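Local coordinates for putative lipoprotein YerB (Bacillus subtilis, PDB 2PSB), which is of unknown function but is a putative membrane lipoprotein that interacts with PcrA, at residues K111-S115 / G116-Y120. Numbering follows the deposited sequence.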
ATOM      1  N   LYS A 111     -10.816  18.054   3.061  1.00 49.03           N
ATOM      2  CA  LYS A 111     -10.642  19.270   2.275  1.00 49.59           C
ATOM      3  C   LYS A 111      -9.845  18.986   1.015  1.00 48.45           C
ATOM      4  O   LYS A 111     -10.168  19.479  -0.064  1.00 47.78           O
ATOM      5  CB  LYS A 111      -9.919  20.343   3.099  1.00 51.36           C
ATOM      6  CG  LYS A 111     -10.666  20.810   4.346  1.00 52.88           C
ATOM      7  CD  LYS A 111     -11.953  21.568   4.003  1.00 54.43           C
ATOM      8  CE  LYS A 111     -11.675  22.912   3.343  1.00 52.90           C
ATOM      9  NZ  LYS A 111     -10.939  23.839   4.246  1.00 51.28           N
ATOM     10  N   GLN A 112      -8.801  18.184   1.166  1.00 47.05           N
ATOM     11  CA  GLN A 112      -7.934  17.826   0.057  1.00 46.60           C
ATOM     12  C   GLN A 112      -8.743  17.217  -1.082  1.00 44.79           C
ATOM     13  O   GLN A 112      -8.695  17.691  -2.216  1.00 45.83           O
ATOM     14  CB  GLN A 112      -6.873  16.838   0.549  1.00 48.95           C
ATOM     15  CG  GLN A 112      -5.503  17.021  -0.074  1.00 52.64           C
ATOM     16  CD  GLN A 112      -4.409  16.380   0.760  1.00 54.69           C
ATOM     17  OE1 GLN A 112      -4.364  15.156   0.914  1.00 54.29           O
ATOM     18  NE2 GLN A 112      -3.521  17.209   1.308  1.00 55.00           N
ATOM     19  N   LEU A 113      -9.497  16.172  -0.770  1.00 43.31           N
ATOM     20  CA  LEU A 113     -10.308  15.490  -1.764  1.00 42.39           C
ATOM     21  C   LEU A 113     -11.516  16.302  -2.237  1.00 42.96           C
ATOM     22  O   LEU A 113     -11.964  16.153  -3.377  1.00 42.87           O
ATOM     23  CB  LEU A 113     -10.761  14.142  -1.212  1.00 40.61           C
ATOM     24  CG  LEU A 113      -9.604  13.153  -1.013  1.00 40.46           C
ATOM     25  CD1 LEU A 113     -10.070  11.961  -0.194  1.00 34.07           C
ATOM     26  CD2 LEU A 113      -9.067  12.711  -2.374  1.00 38.34           C
ATOM     27  N   GLU A 114     -12.050  17.157  -1.373  1.00 43.17           N
ATOM     28  CA  GLU A 114     -13.187  17.974  -1.764  1.00 43.62           C
ATOM     29  C   GLU A 114     -12.689  19.141  -2.615  1.00 43.10           C
ATOM     30  O   GLU A 114     -13.467  19.819  -3.273  1.00 45.16           O
ATOM     31  CB  GLU A 114     -13.943  18.465  -0.528  1.00 44.62           C
ATOM     32  CG  GLU A 114     -14.534  17.323   0.294  1.00 45.74           C
ATOM     33  CD  GLU A 114     -15.556  17.782   1.327  1.00 45.98           C
ATOM     34  OE1 GLU A 114     -15.270  18.718   2.104  1.00 45.35           O
ATOM     35  OE2 GLU A 114     -16.649  17.185   1.368  1.00 43.27           O
ATOM     36  N   SER A 115     -11.378  19.344  -2.611  1.00 42.68           N
ATOM     37  CA  SER A 115     -10.747  20.397  -3.395  1.00 43.46           C
ATOM     38  C   SER A 115     -10.345  19.858  -4.759  1.00 42.43           C
ATOM     39  O   SER A 115      -9.678  20.543  -5.527  1.00 41.89           O
ATOM     40  CB  SER A 115      -9.503  20.935  -2.678  1.00 46.22           C
ATOM     41  OG  SER A 115      -9.851  21.587  -1.468  1.00 47.63           O
ATOM     42  N   GLY A 116     -10.748  18.621  -5.040  1.00 42.81           N
ATOM     43  CA  GLY A 116     -10.452  17.994  -6.318  1.00 41.54           C
ATOM     44  C   GLY A 116      -9.132  17.252  -6.417  1.00 43.72           C
ATOM     45  O   GLY A 116      -8.627  17.029  -7.518  1.00 42.92           O
ATOM     46  N   ALA A 117      -8.576  16.851  -5.277  1.00 43.29           N
ATOM     47  CA  ALA A 117      -7.292  16.150  -5.271  1.00 42.86           C
ATOM     48  C   ALA A 117      -7.300  14.839  -6.044  1.00 41.89           C
ATOM     49  O   ALA A 117      -6.280  14.454  -6.605  1.00 42.10           O
ATOM     50  CB  ALA A 117      -6.833  15.899  -3.834  1.00 41.61           C
ATOM     51  N   ALA A 118      -8.440  14.156  -6.097  1.00 41.13           N
ATOM     52  CA  ALA A 118      -8.491  12.883  -6.805  1.00 40.47           C
ATOM     53  C   ALA A 118      -9.893  12.293  -6.944  1.00 40.45           C
ATOM     54  O   ALA A 118     -10.789  12.601  -6.155  1.00 40.57           O
ATOM     55  CB  ALA A 118      -7.586  11.880  -6.090  1.00 40.33           C
ATOM     56  N   ASP A 119     -10.082  11.451  -7.960  1.00 38.39           N
ATOM     57  CA  ASP A 119     -11.367  10.791  -8.155  1.00 38.14           C
ATOM     58  C   ASP A 119     -11.480   9.787  -7.021  1.00 38.51           C
ATOM     59  O   ASP A 119     -10.725   8.813  -6.982  1.00 36.12           O
ATOM     60  CB  ASP A 119     -11.416  10.043  -9.492  1.00 39.46           C
ATOM     61  CG  ASP A 119     -11.365  10.970 -10.689  1.00 41.97           C
ATOM     62  OD1 ASP A 119     -12.056  12.015 -10.656  1.00 42.01           O
ATOM     63  OD2 ASP A 119     -10.644  10.648 -11.661  1.00 40.79           O
ATOM     64  N   TYR A 120     -12.414  10.018  -6.102  1.00 36.77           N
ATOM     65  CA  TYR A 120     -12.568   9.119  -4.966  1.00 36.57           C
ATOM     66  C   TYR A 120     -13.916   8.435  -4.819  1.00 35.46           C
ATOM     67  O   TYR A 120     -14.897   8.769  -5.490  1.00 36.18           O
ATOM     68  CB  TYR A 120     -12.245   9.850  -3.659  1.00 37.43           C
ATOM     69  CG  TYR A 120     -13.155  11.017  -3.318  1.00 38.46           C
ATOM     70  CD1 TYR A 120     -13.044  12.237  -3.991  1.00 39.64           C
ATOM     71  CD2 TYR A 120     -14.087  10.922  -2.280  1.00 35.93           C
ATOM     72  CE1 TYR A 120     -13.835  13.337  -3.630  1.00 39.65           C
ATOM     73  CE2 TYR A 120     -14.879  12.012  -1.914  1.00 37.25           C
ATOM     74  CZ  TYR A 120     -14.745  13.217  -2.589  1.00 38.22           C
ATOM     75  OH  TYR A 120     -15.492  14.313  -2.205  1.00 39.66           O
TER
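Leu113 and Tyr120 meet where helix 107-114 gives way to strand 120-122. Leu113 lays its CB over one face of the Tyr120 ring, off-centre toward the rim, in a CH-pi contact 4.2 Å from the ring centroid. With CG between the backbone N and the carbonyl carbon (chi1 63°), the ring is turned back toward the helix end. Its CE1 also comes within 3.4 Å of Leu113 O, while OH lies beside the aliphatic CG of Glu114, whose carboxylate plane is turned 60° from the ring. Farther out, the CD2 methyl of Leu113 touches the methyls of Ala117 and Ala118, at 4.1 Å from the CB of Ala118. The backbone here is a worked example of a Schellman motif: Ala117 N donates to Gln112 O at 3.2 Å, Gly116 N makes a weak bond to Leu113 O, and Gly116 is the C-prime residue, whose positive phi (88°) would jam a CB against Ser115 O. Gln112 O also accepts from Ser115 N, which arrives on the opposite face of its carbonyl plane. An alanine in place of Tyr120 removes the ring, which would probably leave a gap over Leu113 CB and the helix's last turn less tied to the outgoing chain. Val90 and Phe100 also touch Leu113, joining this turn to helix 87-94 and strand 99-102. The chemistry implies a division of labour: backbone bonds satisfy carbonyls at the helix end, and apolar contacts are consistent with holding the outgoing chain against it.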